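23S rRNA (guanine(2535)-N(1))-methyltransferase (Streptomyces viridochromogenes, PDB 1O9G) methylates guanine-2535 of 23S ribosomal RNA at N1, using S-adenosyl-L-methionine as methyl donor, and so confers resistance to the orthosomycin antibiotic avilamycin. Local coordinates at residues G19-S24 against L97-P102; Q191-L196 against I219-V224. The protein carries 3 engineered substitutions. All blocks are in the same frame, centred on the assembly; numbering follows the deposited sequence.

The two contacts lie on opposite sides of the chain's centre, 32 Å apart between their centres, and share no helix, strand or loop. Both are largely buried, and both turn on one aliphatic side chain: Leu99 in contact 1, Val193 in contact 2. Contact 1 fits the loop before helix 33-45 against the turn between helices 87-98 and 102-119, and nearby arginines of helix 102-119 bring polar bonds to it. Contact 2, about 20 Å from the chain's centre against 13 Å for contact 1, sets helix 190-203 beside the proline-rich loop that follows strand 209-214. There the helix side chain meets a backbone carbonyl as well as two apolar side chains.

Contact 1: residues G19-S24 against L97-P102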
# COMPACT_ATOMS: atom_id res chain seq x y z
N GLY A 19 3.34 -3.49 14.46
CA GLY A 19 3.16 -3.66 15.89
C GLY A 19 4.08 -2.84 16.78
O GLY A 19 4.06 -2.98 18.01
N VAL A 20 4.92 -2.01 16.18
CA VAL A 20 5.81 -1.13 16.93
C VAL A 20 5.14 0.24 16.95
O VAL A 20 4.50 0.60 17.93
CB VAL A 20 7.24 -1.13 16.33
CG1 VAL A 20 8.17 -0.12 17.04
CG2 VAL A 20 7.81 -2.52 16.37
N VAL A 21 5.18 0.96 15.83
CA VAL A 21 4.43 2.21 15.68
C VAL A 21 3.14 1.94 14.86
O VAL A 21 2.01 2.21 15.30
CB VAL A 21 5.28 3.31 15.03
CG1 VAL A 21 4.48 4.65 14.93
CG2 VAL A 21 6.59 3.50 15.82
N LEU A 22 3.34 1.42 13.66
CA LEU A 22 2.25 0.98 12.81
C LEU A 22 1.52 -0.17 13.47
O LEU A 22 2.09 -0.94 14.26
CB LEU A 22 2.76 0.65 11.41
CG LEU A 22 3.05 1.85 10.53
CD1 LEU A 22 4.15 2.78 11.03
CD2 LEU A 22 3.37 1.45 9.06
N HIS A 23 0.25 -0.28 13.14
CA HIS A 23 -0.69 -1.13 13.85
C HIS A 23 -0.86 -2.48 13.17
O HIS A 23 -0.99 -2.54 11.95
CB HIS A 23 -2.04 -0.45 13.92
CG HIS A 23 -2.03 0.77 14.78
ND1 HIS A 23 -1.96 2.05 14.28
CD2 HIS A 23 -2.05 0.89 16.12
CE1 HIS A 23 -1.97 2.91 15.29
NE2 HIS A 23 -2.03 2.23 16.41
N SER A 24 -0.83 -3.52 14.02
CA SER A 24 -1.00 -4.92 13.63
C SER A 24 -2.44 -5.36 13.87
O SER A 24 -3.15 -4.80 14.69
CB SER A 24 -0.03 -5.82 14.42
OG SER A 24 -0.18 -5.65 15.82
N LEU A 97 -3.47 5.23 8.88
CA LEU A 97 -3.38 6.46 8.11
C LEU A 97 -3.24 7.72 8.98
O LEU A 97 -2.71 8.72 8.54
CB LEU A 97 -4.54 6.66 7.15
CG LEU A 97 -4.55 5.73 5.97
CD1 LEU A 97 -5.70 6.20 5.08
CD2 LEU A 97 -3.30 5.66 5.18
N ALA A 98 -3.75 7.65 10.20
CA ALA A 98 -3.56 8.74 11.15
C ALA A 98 -2.06 9.02 11.38
O ALA A 98 -1.69 10.14 11.73
CB ALA A 98 -4.27 8.45 12.45
N LEU A 99 -1.21 8.02 11.21
CA LEU A 99 0.23 8.15 11.36
C LEU A 99 0.92 8.91 10.23
O LEU A 99 2.12 9.14 10.31
CB LEU A 99 0.87 6.76 11.51
CG LEU A 99 0.32 5.94 12.68
CD1 LEU A 99 0.88 4.55 12.57
CD2 LEU A 99 0.64 6.57 14.01
N LEU A 100 0.18 9.31 9.21
CA LEU A 100 0.74 10.08 8.10
C LEU A 100 0.80 11.56 8.40
O LEU A 100 1.15 12.33 7.51
CB LEU A 100 -0.01 9.80 6.82
CG LEU A 100 0.11 8.36 6.35
CD1 LEU A 100 -0.73 8.16 5.14
CD2 LEU A 100 1.57 7.97 6.05
N SER A 101 0.45 11.97 9.60
CA SER A 101 0.69 13.36 10.01
C SER A 101 1.58 13.41 11.24
O SER A 101 1.59 12.48 12.05
CB SER A 101 -0.59 14.11 10.27
OG SER A 101 -1.10 13.78 11.54
N PRO A 102 2.35 14.47 11.40
CA PRO A 102 3.09 14.62 12.67
C PRO A 102 2.20 14.51 13.91
O PRO A 102 2.64 13.84 14.86
CB PRO A 102 3.75 15.98 12.53
CG PRO A 102 3.93 16.15 11.04
CD PRO A 102 2.68 15.55 10.45
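The imidazole of His23 meets Leu99 obliquely: CD1 of Leu99 comes to 4.2 Å from His23 ND1. Val21 O, from its own loop, lies over the centre of one face of the His23 ring, 4.0 Å from its plane. Leu99 is the one residue of 97-102 that reaches the loop. Its CG is anti to the carbonyl carbon (chi1 -57°) and its chain is extended beyond that (chi2 171°), which carries CD1 in among three consecutive residues. This methyl lies 3.8 Å from Val21 O and 3.8 Å from Leu22 CA, while Leu22 CG is 4.0 Å from it. Val21 CG1 is a looser neighbour, 4.3 Å from Leu99 CD1. Leu99 sits in a type I beta turn from Ala98 to Ser101, which leads from helix 87-98 toward helix 102-119. Ser101 is the N-cap of helix 102-119, its OG accepting a hydrogen bond from Gly104 N. Arg108 of that helix gives a hydrogen bond from NE to Val21 O, and Asn96 of helix 87-98 accepts one from His23 N at OD1. Across the two segments the chemistry is thus purely van der Waals: the leucine methyl packs against the loop, while the polar backbone atoms Val21 O and His23 N are satisfied by Arg108 and Asn96.

Contact 2: residues Q191-L196 against I219-V224; sequences QPVAGL and IPVAPV. Unlike the reference sequence in segment 191-196: Gln191 (reference Ser), Pro192 (reference Arg), Val193 (reference Trp), Ala194 (reference Arg), Gly195 (reference Ala).
Val193 has the most surface buried here, and its CG1 makes the close approaches to the loop. This methyl stands 3.4 Å from Pro220 O, with Val193 CB following at 3.8 Å from the same oxygen, a close van der Waals contact between an aliphatic branch and a backbone carbonyl oxygen. With CG1 anti to the backbone N of Val193 (chi1 172°), the branch is directed at the loop. Pro220, second in buried surface, takes part through that carbonyl; its ring keeps farther off. Ile219 comes next: its CG2 is 4.2 Å from Val193 CG1, and the two side chains cross at about a right angle. Val221 CG1 lies 4.3 Å from Val193 CG1, so the valine methyl is met by three successive loop residues. Val193 is one of five consecutive residues, Gln191 to Gly195, that differ from the reference sequence. Beyond the pair, Val193 also touches Val188, just ahead of helix 190-203, and Pro220 rests on Gln187. Ile219 O accepts from Arg229 NH1 of strand 228-232, while Ile219 and Val221 both pack on Val238 of strand 235-241. The loop therefore lies between helix 190-203 and the antiparallel strands 235-241 and 228-232, the latter at one edge of the sheet.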
# COMPACT_ATOMS: atom_id res chain seq x y z
N GLN A 191 -10.05 -14.69 -13.76
CA GLN A 191 -11.23 -13.87 -14.05
C GLN A 191 -11.39 -12.72 -13.03
O GLN A 191 -11.58 -11.58 -13.43
CB GLN A 191 -12.51 -14.73 -14.15
CG GLN A 191 -12.58 -15.58 -15.43
CD GLN A 191 -13.76 -16.54 -15.44
OE1 GLN A 191 -14.83 -16.22 -15.98
NE2 GLN A 191 -13.58 -17.72 -14.86
N PRO A 192 -11.32 -13.00 -11.73
CA PRO A 192 -11.30 -11.92 -10.73
C PRO A 192 -10.17 -10.90 -10.94
O PRO A 192 -10.45 -9.73 -10.86
CB PRO A 192 -11.12 -12.68 -9.41
CG PRO A 192 -11.69 -14.00 -9.67
CD PRO A 192 -11.31 -14.32 -11.09
N VAL A 193 -8.95 -11.35 -11.20
CA VAL A 193 -7.84 -10.41 -11.45
C VAL A 193 -8.15 -9.57 -12.65
O VAL A 193 -7.99 -8.37 -12.62
CB VAL A 193 -6.50 -11.11 -11.67
CG1 VAL A 193 -5.41 -10.09 -12.12
CG2 VAL A 193 -6.04 -11.78 -10.42
N ALA A 194 -8.59 -10.21 -13.73
CA ALA A 194 -8.97 -9.47 -14.93
C ALA A 194 -10.03 -8.42 -14.64
O ALA A 194 -9.91 -7.29 -15.09
CB ALA A 194 -9.46 -10.42 -15.99
N GLY A 195 -11.06 -8.77 -13.88
CA GLY A 195 -12.11 -7.82 -13.57
C GLY A 195 -11.63 -6.68 -12.69
O GLY A 195 -12.05 -5.54 -12.86
N LEU A 196 -10.74 -6.98 -11.75
CA LEU A 196 -10.17 -5.96 -10.90
C LEU A 196 -9.41 -4.96 -11.76
O LEU A 196 -9.59 -3.75 -11.63
CB LEU A 196 -9.26 -6.59 -9.85
CG LEU A 196 -8.38 -5.65 -9.02
CD1 LEU A 196 -9.20 -4.58 -8.43
CD2 LEU A 196 -7.69 -6.46 -7.94
N ILE A 219 1.08 -14.15 -11.43
CA ILE A 219 -0.29 -13.64 -11.43
C ILE A 219 -0.80 -13.55 -12.86
O ILE A 219 -0.18 -12.91 -13.69
CB ILE A 219 -0.32 -12.27 -10.75
CG1 ILE A 219 -0.02 -12.44 -9.25
CG2 ILE A 219 -1.68 -11.58 -10.95
CD1 ILE A 219 0.39 -11.16 -8.55
N PRO A 220 -1.92 -14.21 -13.16
CA PRO A 220 -2.46 -14.21 -14.52
C PRO A 220 -3.05 -12.84 -14.91
O PRO A 220 -3.96 -12.39 -14.23
CB PRO A 220 -3.53 -15.31 -14.47
CG PRO A 220 -3.96 -15.37 -13.02
CD PRO A 220 -2.75 -15.01 -12.23
N VAL A 221 -2.56 -12.23 -15.98
CA VAL A 221 -3.15 -10.99 -16.52
C VAL A 221 -3.52 -11.02 -18.01
O VAL A 221 -4.26 -10.15 -18.47
CB VAL A 221 -2.25 -9.73 -16.27
CG1 VAL A 221 -2.05 -9.51 -14.78
CG2 VAL A 221 -0.90 -9.84 -16.98
N ALA A 222 -3.02 -12.01 -18.76
CA ALA A 222 -3.35 -12.15 -20.18
C ALA A 222 -4.87 -12.05 -20.36
O ALA A 222 -5.61 -12.57 -19.53
CB ALA A 222 -2.85 -13.49 -20.70
N PRO A 223 -5.34 -11.38 -21.41
CA PRO A 223 -4.53 -10.91 -22.54
C PRO A 223 -3.86 -9.55 -22.35
O PRO A 223 -3.21 -9.10 -23.29
CB PRO A 223 -5.55 -10.83 -23.68
CG PRO A 223 -6.83 -10.46 -23.00
CD PRO A 223 -6.77 -11.03 -21.60
N VAL A 224 -4.00 -8.91 -21.18
CA VAL A 224 -3.26 -7.68 -20.93
C VAL A 224 -1.78 -8.04 -20.92
O VAL A 224 -1.41 -9.09 -20.42
CB VAL A 224 -3.66 -7.00 -19.59
CG1 VAL A 224 -2.94 -5.67 -19.42
CG2 VAL A 224 -5.18 -6.80 -19.48